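Local coordinates for protein pentafunctional AROM polypeptide (Schizosaccharomyces pombe, PDB 5SWV) that probably catalyses several steps of the shikimate pathway, here with its 3-dehydroquinate dehydratase and shikimate dehydrogenase regions, at residues L181-F186 with L200-R205; F206-R211 with G232-K237. All blocks are in the same frame, centred on the assembly; numbering follows the deposited sequence.

How the contacts relate
Contacts 1 and 2 follow one another within the type I 3-dehydroquinase barrel, their centres about 11 Å apart. All five touching residues of contact 1 are buried, against three of five in contact 2, where Gln208 and Leu234 are partly exposed. Contact 1 is a helix packed on the strand that follows it, 198-203, carried by leucine, phenylalanine and an asparagine amide. Contact 2 is mainly polar: Arg211 of the next helix, and Gln208 near its start, meet the backbone of a loop, and a water joins the two sides. Strand 198-203 and helix 208-213, consecutive elements, bring the contacts together. Asn202 N lies 2.6 Å from Ser210 OG, a probable hydrogen bond, while Phe201 and Met203 pack on Arg211.

Contact 1: residues L181-F186 with L200-R205; sequences LELEEF and LFNMGR
Leu183 occupies the middle of this interface, its two methyl groups dividing their contacts between Leu200 and Asn202. Its CG stands anti to the backbone N (chi1 -179°), and from there the branches part. CD2 runs alongside Leu200, 3.8 Å from Leu200 CG, the two leucine side chains sliding past each other in opposite directions. CD1 instead meets Asn202 tip to tip, and its distances to the amide are nearly equal: 3.4 Å from Leu183 CD1 to Asn202 ND2 and 3.5 Å from Leu183 CD1 to Asn202 OD1. The methyl therefore touches both ends of the amide in a van der Waals contact; the hydrogen bonds of the amide go to other residues. Asn202 ND2 donates to Asn180 OD1, and Asn202 OD1 accepts from Trp148 NE1, which together fix the rotation of the amide. CD1 also reaches the strand backbone, with Leu183 CD1 3.5 Å from Phe201 C.

One turn further along the helix, Phe186 meets Leu200 from another direction. The Leu200 methyl sits at the ring edge, in its plane, with Phe186 CD2 3.8 Å from Leu200 CD2; the same methyl is 3.9 Å from Leu183 CD2, so Leu200 bridges the two helix residues. Trp148 also packs against Leu183, Leu200 and Phe186, adding a further apolar surface to the cluster.

The axes of helix 181-186 and strand 200-203 approach to 9.0 Å and run nearly antiparallel, at 164°. That direction is expected when a helix returns the chain between parallel strands: strand 167-173, helix 177-193 and strand 198-203 form a beta-alpha-beta crossover, the repeating unit of the TIM barrel of type I 3-dehydroquinases.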
ATOM      1  N   LEU A 181     -31.927   2.102  -5.411  1.00 39.98           N
ATOM      2  CA  LEU A 181     -32.173   1.914  -6.839  1.00 40.43           C
ATOM      3  C   LEU A 181     -32.326   3.237  -7.589  1.00 40.06           C
ATOM      4  O   LEU A 181     -31.771   3.396  -8.672  1.00 40.88           O
ATOM      5  CB  LEU A 181     -33.404   1.031  -7.057  1.00 40.85           C
ATOM      6  CG  LEU A 181     -33.323  -0.377  -6.449  1.00 41.57           C
ATOM      7  CD1 LEU A 181     -34.530  -1.180  -6.881  1.00 42.60           C
ATOM      8  CD2 LEU A 181     -32.059  -1.123  -6.848  1.00 41.71           C
ATOM      9  N   GLU A 182     -33.069   4.183  -7.028  1.00 39.19           N
ATOM     10  CA  GLU A 182     -33.164   5.506  -7.636  1.00 39.21           C
ATOM     11  C   GLU A 182     -31.772   6.152  -7.732  1.00 38.27           C
ATOM     12  O   GLU A 182     -31.453   6.817  -8.710  1.00 37.72           O
ATOM     13  CB  GLU A 182     -34.160   6.380  -6.871  1.00 39.71           C
ATOM     14  CG  GLU A 182     -35.600   5.956  -7.132  1.00 41.09           C
ATOM     15  CD  GLU A 182     -36.651   6.630  -6.258  1.00 42.09           C
ATOM     16  OE1 GLU A 182     -37.828   6.258  -6.390  1.00 42.96           O
ATOM     17  OE2 GLU A 182     -36.336   7.523  -5.450  1.00 43.36           O
ATOM     18  N   LEU A 183     -30.947   5.902  -6.724  1.00 37.75           N
ATOM     19  CA  LEU A 183     -29.596   6.410  -6.682  1.00 37.99           C
ATOM     20  C   LEU A 183     -28.754   5.882  -7.844  1.00 39.34           C
ATOM     21  O   LEU A 183     -28.016   6.651  -8.443  1.00 39.69           O
ATOM     22  CB  LEU A 183     -28.955   6.098  -5.330  1.00 37.15           C
ATOM     23  CG  LEU A 183     -27.531   6.592  -5.106  1.00 36.83           C
ATOM     24  CD1 LEU A 183     -27.250   6.821  -3.634  1.00 36.71           C
ATOM     25  CD2 LEU A 183     -26.506   5.636  -5.692  1.00 37.06           C
ATOM     26  N   GLU A 184     -28.862   4.593  -8.175  1.00 40.54           N
ATOM     27  CA  GLU A 184     -28.150   4.042  -9.340  1.00 41.64           C
ATOM     28  C   GLU A 184     -28.618   4.630 -10.676  1.00 42.22           C
ATOM     29  O   GLU A 184     -27.796   4.894 -11.547  1.00 42.32           O
ATOM     30  CB  GLU A 184     -28.243   2.512  -9.401  1.00 42.47           C
ATOM     31  CG  GLU A 184     -27.589   1.745  -8.248  1.00 42.84           C
ATOM     32  CD  GLU A 184     -26.164   2.171  -7.924  1.00 42.88           C
ATOM     33  OE1 GLU A 184     -25.336   2.285  -8.860  1.00 41.47           O
ATOM     34  OE2 GLU A 184     -25.884   2.383  -6.713  1.00 44.18           O
ATOM     35  N   GLU A 185     -29.923   4.824 -10.838  1.00 43.69           N
ATOM     36  CA  GLU A 185     -30.459   5.586 -11.983  1.00 45.27           C
ATOM     37  C   GLU A 185     -29.790   6.945 -12.081  1.00 44.15           C
ATOM     38  O   GLU A 185     -29.299   7.325 -13.147  1.00 44.31           O
ATOM     39  CB  GLU A 185     -31.967   5.790 -11.865  1.00 46.90           C
ATOM     40  CG  GLU A 185     -32.766   4.649 -12.455  1.00 50.02           C
ATOM     41  CD  GLU A 185     -34.101   4.393 -11.746  1.00 53.72           C
ATOM     42  OE1 GLU A 185     -34.679   5.311 -11.096  1.00 54.79           O
ATOM     43  OE2 GLU A 185     -34.582   3.239 -11.852  1.00 56.19           O
ATOM     44  N   PHE A 186     -29.774   7.652 -10.952  1.00 42.81           N
ATOM     45  CA  PHE A 186     -29.126   8.944 -10.855  1.00 42.15           C
ATOM     46  C   PHE A 186     -27.639   8.844 -11.222  1.00 41.74           C
ATOM     47  O   PHE A 186     -27.163   9.608 -12.044  1.00 41.06           O
ATOM     48  CB  PHE A 186     -29.319   9.543  -9.453  1.00 42.27           C
ATOM     49  CG  PHE A 186     -28.644  10.881  -9.267  1.00 42.13           C
ATOM     50  CD1 PHE A 186     -29.298  12.058  -9.615  1.00 42.21           C
ATOM     51  CD2 PHE A 186     -27.348  10.962  -8.766  1.00 42.01           C
ATOM     52  CE1 PHE A 186     -28.678  13.290  -9.462  1.00 41.94           C
ATOM     53  CE2 PHE A 186     -26.720  12.190  -8.618  1.00 41.97           C
ATOM     54  CZ  PHE A 186     -27.386  13.355  -8.964  1.00 41.90           C
ATOM     55  N   LEU A 200     -20.786   8.434  -4.354  1.00 34.34           N
ATOM     56  CA  LEU A 200     -22.238   8.507  -4.276  1.00 34.38           C
ATOM     57  C   LEU A 200     -22.835   7.277  -3.613  1.00 33.37           C
ATOM     58  O   LEU A 200     -22.658   6.168  -4.088  1.00 32.91           O
ATOM     59  CB  LEU A 200     -22.782   8.659  -5.684  1.00 35.64           C
ATOM     60  CG  LEU A 200     -24.296   8.711  -5.887  1.00 36.88           C
ATOM     61  CD1 LEU A 200     -24.861   9.975  -5.257  1.00 37.22           C
ATOM     62  CD2 LEU A 200     -24.640   8.636  -7.373  1.00 37.43           C
ATOM     63  N   PHE A 201     -23.540   7.490  -2.508  1.00 33.15           N
ATOM     64  CA  PHE A 201     -24.199   6.415  -1.760  1.00 32.62           C
ATOM     65  C   PHE A 201     -25.187   6.981  -0.755  1.00 32.69           C
ATOM     66  O   PHE A 201     -25.305   8.189  -0.609  1.00 31.67           O
ATOM     67  CB  PHE A 201     -23.179   5.537  -1.035  1.00 31.92           C
ATOM     68  CG  PHE A 201     -22.335   6.267  -0.040  1.00 31.54           C
ATOM     69  CD1 PHE A 201     -21.188   6.951  -0.444  1.00 31.53           C
ATOM     70  CD2 PHE A 201     -22.643   6.237   1.313  1.00 31.65           C
ATOM     71  CE1 PHE A 201     -20.386   7.611   0.481  1.00 31.12           C
ATOM     72  CE2 PHE A 201     -21.836   6.889   2.247  1.00 31.48           C
ATOM     73  CZ  PHE A 201     -20.716   7.586   1.825  1.00 31.18           C
ATOM     74  N   ASN A 202     -25.915   6.083  -0.099  1.00 33.58           N
ATOM     75  CA  ASN A 202     -26.818   6.423   0.976  1.00 34.28           C
ATOM     76  C   ASN A 202     -26.277   5.823   2.250  1.00 35.56           C
ATOM     77  O   ASN A 202     -25.937   4.631   2.289  1.00 34.69           O
ATOM     78  CB  ASN A 202     -28.208   5.860   0.729  1.00 34.29           C
ATOM     79  CG  ASN A 202     -28.864   6.442  -0.511  1.00 34.34           C
ATOM     80  OD1 ASN A 202     -28.894   7.656  -0.697  1.00 34.37           O
ATOM     81  ND2 ASN A 202     -29.403   5.579  -1.362  1.00 34.43           N
ATOM     82  N   MET A 203     -26.187   6.655   3.284  1.00 37.06           N
ATOM     83  CA  MET A 203     -25.927   6.159   4.621  1.00 38.85           C
ATOM     84  C   MET A 203     -27.222   5.605   5.219  1.00 38.47           C
ATOM     85  O   MET A 203     -28.292   5.701   4.605  1.00 38.53           O
ATOM     86  CB  MET A 203     -25.267   7.232   5.484  1.00 40.86           C
ATOM     87  CG  MET A 203     -26.099   8.464   5.824  1.00 43.30           C
ATOM     88  SD  MET A 203     -25.205   9.757   6.740  1.00 45.91           S
ATOM     89  CE  MET A 203     -23.587   9.766   5.987  1.00 45.39           C
ATOM     90  N   GLY A 204     -27.111   5.008   6.400  1.00 38.13           N
ATOM     91  CA  GLY A 204     -28.216   4.296   7.026  1.00 38.13           C
ATOM     92  C   GLY A 204     -28.055   2.817   6.771  1.00 38.88           C
ATOM     93  O   GLY A 204     -27.476   2.421   5.766  1.00 38.47           O
ATOM     94  N   ARG A 205     -28.572   1.997   7.681  1.00 40.30           N
ATOM     95  CA  ARG A 205     -28.584   0.542   7.496  1.00 40.67           C
ATOM     96  C   ARG A 205     -29.332   0.124   6.245  1.00 39.45           C
ATOM     97  O   ARG A 205     -28.954  -0.860   5.619  1.00 38.59           O
ATOM     98  CB  ARG A 205     -29.197  -0.164   8.698  1.00 42.35           C
ATOM     99  CG  ARG A 205     -28.363  -0.012   9.955  1.00 43.76           C
ATOM    100  CD  ARG A 205     -28.856  -0.885  11.111  1.00 45.16           C
ATOM    101  NE  ARG A 205     -27.735  -1.260  11.974  1.00 46.38           N
ATOM    102  CZ  ARG A 205     -26.754  -2.108  11.630  1.00 48.36           C
ATOM    103  NH1 ARG A 205     -25.771  -2.353  12.490  1.00 48.81           N
ATOM    104  NH2 ARG A 205     -26.726  -2.718  10.430  1.00 49.51           N
TER

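Contact 2: residues F206-R211 with G232-K237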
ATOM      1  N   PHE A 206     -30.386   0.861   5.892  1.00 39.06           N
ATOM      2  CA  PHE A 206     -31.102   0.631   4.627  1.00 39.35           C
ATOM      3  C   PHE A 206     -30.248   0.982   3.403  1.00 38.36           C
ATOM      4  O   PHE A 206     -30.447   0.427   2.328  1.00 38.36           O
ATOM      5  CB  PHE A 206     -32.394   1.456   4.536  1.00 40.40           C
ATOM      6  CG  PHE A 206     -33.545   0.965   5.392  1.00 41.11           C
ATOM      7  CD1 PHE A 206     -34.069  -0.322   5.231  1.00 41.70           C
ATOM      8  CD2 PHE A 206     -34.185   1.839   6.288  1.00 41.25           C
ATOM      9  CE1 PHE A 206     -35.166  -0.742   5.987  1.00 41.62           C
ATOM     10  CE2 PHE A 206     -35.282   1.421   7.042  1.00 41.36           C
ATOM     11  CZ  PHE A 206     -35.769   0.129   6.893  1.00 41.42           C
ATOM     12  N   GLY A 207     -29.316   1.921   3.555  1.00 37.88           N
ATOM     13  CA  GLY A 207     -28.456   2.377   2.452  1.00 36.33           C
ATOM     14  C   GLY A 207     -27.338   1.448   2.025  1.00 35.33           C
ATOM     15  O   GLY A 207     -26.711   1.667   0.990  1.00 35.17           O
ATOM     16  N   GLN A 208     -27.105   0.392   2.796  1.00 34.74           N
ATOM     17  CA  GLN A 208     -25.900  -0.437   2.642  1.00 34.10           C
ATOM     18  C   GLN A 208     -25.668  -0.988   1.227  1.00 34.41           C
ATOM     19  O   GLN A 208     -24.523  -1.058   0.777  1.00 33.70           O
ATOM     20  CB  GLN A 208     -25.867  -1.563   3.692  1.00 33.47           C
ATOM     21  CG  GLN A 208     -25.691  -1.039   5.120  1.00 32.76           C
ATOM     22  CD  GLN A 208     -25.586  -2.103   6.188  1.00 31.96           C
ATOM     23  OE1 GLN A 208     -25.671  -1.804   7.367  1.00 32.02           O
ATOM     24  NE2 GLN A 208     -25.404  -3.339   5.786  1.00 31.82           N
ATOM     25  N   LEU A 209     -26.733  -1.358   0.520  1.00 34.86           N
ATOM     26  CA  LEU A 209     -26.587  -1.724  -0.896  1.00 35.33           C
ATOM     27  C   LEU A 209     -25.812  -0.651  -1.707  1.00 35.66           C
ATOM     28  O   LEU A 209     -24.926  -0.995  -2.507  1.00 36.11           O
ATOM     29  CB  LEU A 209     -27.955  -1.963  -1.552  1.00 35.40           C
ATOM     30  CG  LEU A 209     -27.936  -2.336  -3.041  1.00 35.74           C
ATOM     31  CD1 LEU A 209     -27.138  -3.598  -3.331  1.00 35.44           C
ATOM     32  CD2 LEU A 209     -29.346  -2.495  -3.563  1.00 36.71           C
ATOM     33  N   SER A 210     -26.148   0.628  -1.515  1.00 34.98           N
ATOM     34  CA  SER A 210     -25.553   1.681  -2.325  1.00 34.71           C
ATOM     35  C   SER A 210     -24.055   1.829  -2.055  1.00 34.25           C
ATOM     36  O   SER A 210     -23.309   2.149  -2.962  1.00 34.66           O
ATOM     37  CB  SER A 210     -26.263   3.018  -2.110  1.00 35.08           C
ATOM     38  OG  SER A 210     -26.012   3.551  -0.809  1.00 34.84           O
ATOM     39  N   ARG A 211     -23.619   1.602  -0.816  1.00 34.40           N
ATOM     40  CA  ARG A 211     -22.177   1.603  -0.471  1.00 34.36           C
ATOM     41  C   ARG A 211     -21.442   0.502  -1.225  1.00 34.76           C
ATOM     42  O   ARG A 211     -20.361   0.720  -1.780  1.00 35.79           O
ATOM     43  CB  ARG A 211     -21.945   1.362   1.030  1.00 33.95           C
ATOM     44  CG  ARG A 211     -22.415   2.466   1.968  1.00 33.93           C
ATOM     45  CD  ARG A 211     -22.248   1.993   3.396  1.00 34.28           C
ATOM     46  NE  ARG A 211     -22.615   2.969   4.418  1.00 34.64           N
ATOM     47  CZ  ARG A 211     -21.874   4.003   4.808  1.00 34.74           C
ATOM     48  NH1 ARG A 211     -20.701   4.269   4.236  1.00 35.68           N
ATOM     49  NH2 ARG A 211     -22.327   4.794   5.775  1.00 34.81           N
ATOM     50  N   GLY A 232     -24.512   2.443   8.780  1.00 34.60           N
ATOM     51  CA  GLY A 232     -24.489   1.571   7.627  1.00 35.16           C
ATOM     52  C   GLY A 232     -23.103   1.281   7.128  1.00 35.52           C
ATOM     53  O   GLY A 232     -22.939   0.526   6.187  1.00 36.16           O
ATOM     54  N   GLN A 233     -22.089   1.852   7.757  1.00 35.92           N
ATOM     55  CA  GLN A 233     -20.734   1.701   7.263  1.00 35.81           C
ATOM     56  C   GLN A 233     -20.242   0.283   7.456  1.00 35.11           C
ATOM     57  O   GLN A 233     -20.506  -0.333   8.485  1.00 35.33           O
ATOM     58  CB  GLN A 233     -19.812   2.644   7.995  1.00 36.77           C
ATOM     59  CG  GLN A 233     -18.411   2.706   7.418  1.00 37.50           C
ATOM     60  CD  GLN A 233     -17.577   3.767   8.102  1.00 37.94           C
ATOM     61  OE1 GLN A 233     -17.832   4.130   9.263  1.00 37.25           O
ATOM     62  NE2 GLN A 233     -16.571   4.279   7.387  1.00 38.29           N
ATOM     63  N   LEU A 234     -19.502  -0.195   6.460  1.00 34.38           N
ATOM     64  CA  LEU A 234     -18.963  -1.549   6.423  1.00 33.52           C
ATOM     65  C   LEU A 234     -17.445  -1.568   6.589  1.00 32.13           C
ATOM     66  O   LEU A 234     -16.782  -0.589   6.302  1.00 31.39           O
ATOM     67  CB  LEU A 234     -19.304  -2.169   5.074  1.00 33.86           C
ATOM     68  CG  LEU A 234     -20.787  -2.339   4.763  1.00 34.48           C
ATOM     69  CD1 LEU A 234     -20.994  -2.814   3.324  1.00 34.66           C
ATOM     70  CD2 LEU A 234     -21.434  -3.307   5.756  1.00 34.60           C
ATOM     71  N   THR A 235     -16.915  -2.700   7.035  1.00 31.44           N
ATOM     72  CA  THR A 235     -15.485  -2.936   7.043  1.00 31.47           C
ATOM     73  C   THR A 235     -15.087  -3.413   5.654  1.00 32.35           C
ATOM     74  O   THR A 235     -15.963  -3.733   4.830  1.00 33.07           O
ATOM     75  CB  THR A 235     -15.044  -3.963   8.111  1.00 30.94           C
ATOM     76  OG1 THR A 235     -15.589  -5.258   7.830  1.00 30.57           O
ATOM     77  CG2 THR A 235     -15.465  -3.530   9.494  1.00 30.97           C
ATOM     78  N   VAL A 236     -13.777  -3.458   5.391  1.00 32.09           N
ATOM     79  CA  VAL A 236     -13.262  -3.962   4.111  1.00 32.10           C
ATOM     80  C   VAL A 236     -13.658  -5.416   3.897  1.00 32.42           C
ATOM     81  O   VAL A 236     -14.058  -5.800   2.794  1.00 32.77           O
ATOM     82  CB  VAL A 236     -11.721  -3.773   3.977  1.00 31.83           C
ATOM     83  CG1 VAL A 236     -11.123  -4.625   2.860  1.00 31.61           C
ATOM     84  CG2 VAL A 236     -11.414  -2.310   3.705  1.00 31.74           C
ATOM     85  N   LYS A 237     -13.539  -6.214   4.948  1.00 32.94           N
ATOM     86  CA  LYS A 237     -13.943  -7.612   4.887  1.00 34.00           C
ATOM     87  C   LYS A 237     -15.417  -7.767   4.500  1.00 33.91           C
ATOM     88  O   LYS A 237     -15.769  -8.540   3.606  1.00 33.62           O
ATOM     89  CB  LYS A 237     -13.706  -8.283   6.227  1.00 34.69           C
ATOM     90  CG  LYS A 237     -13.849  -9.779   6.138  1.00 35.99           C
ATOM     91  CD  LYS A 237     -13.717 -10.408   7.503  1.00 37.34           C
ATOM     92  CE  LYS A 237     -13.592 -11.914   7.378  1.00 38.20           C
ATOM     93  NZ  LYS A 237     -14.221 -12.590   8.540  1.00 39.38           N
TER
HETATM   94  O   HOH W   1     -23.295  -1.495   8.639  1.00 42.07           O
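Arg211 presents one face of its guanidinium to Gln233, whose CA lies 3.5 Å above the plane, over its centre; Gly232 O approaches the group obliquely. This pairing joins helix 208-213 of the TIM barrel to the loop leading into helix 236-245. The planes of the guanidinium and the Gln233 side-chain amide are 22° apart, but the contact is with the backbone N and CA and with CB of Gln233, not with that amide, Arg211 NH2 being 4.0 Å from Gln233 CB. The amide itself is held by Ala229 N and Thr16 OG1. Although Arg211 NE is 3.0 Å from Gly232 O, the angle is too poor for a hydrogen bond; Arg211 NH2 instead donates to Pro231 O.

Gln208 meets the same carbonyl oxygen from its own side chain, Gln208 CG lying 3.3 Å from Gly232 O. Gly232, at phi 96°, has a backbone shape that glycine readily takes, and its CA lies 3.6 Å from Gln208 OE1. Further out, the Gln208 amide meets Leu234, NE2 to CD2. Its other end carries the polar link between the segments: one water donates to Gln208 OE1 at 2.7 Å and to Gln233 O at 3.0 Å.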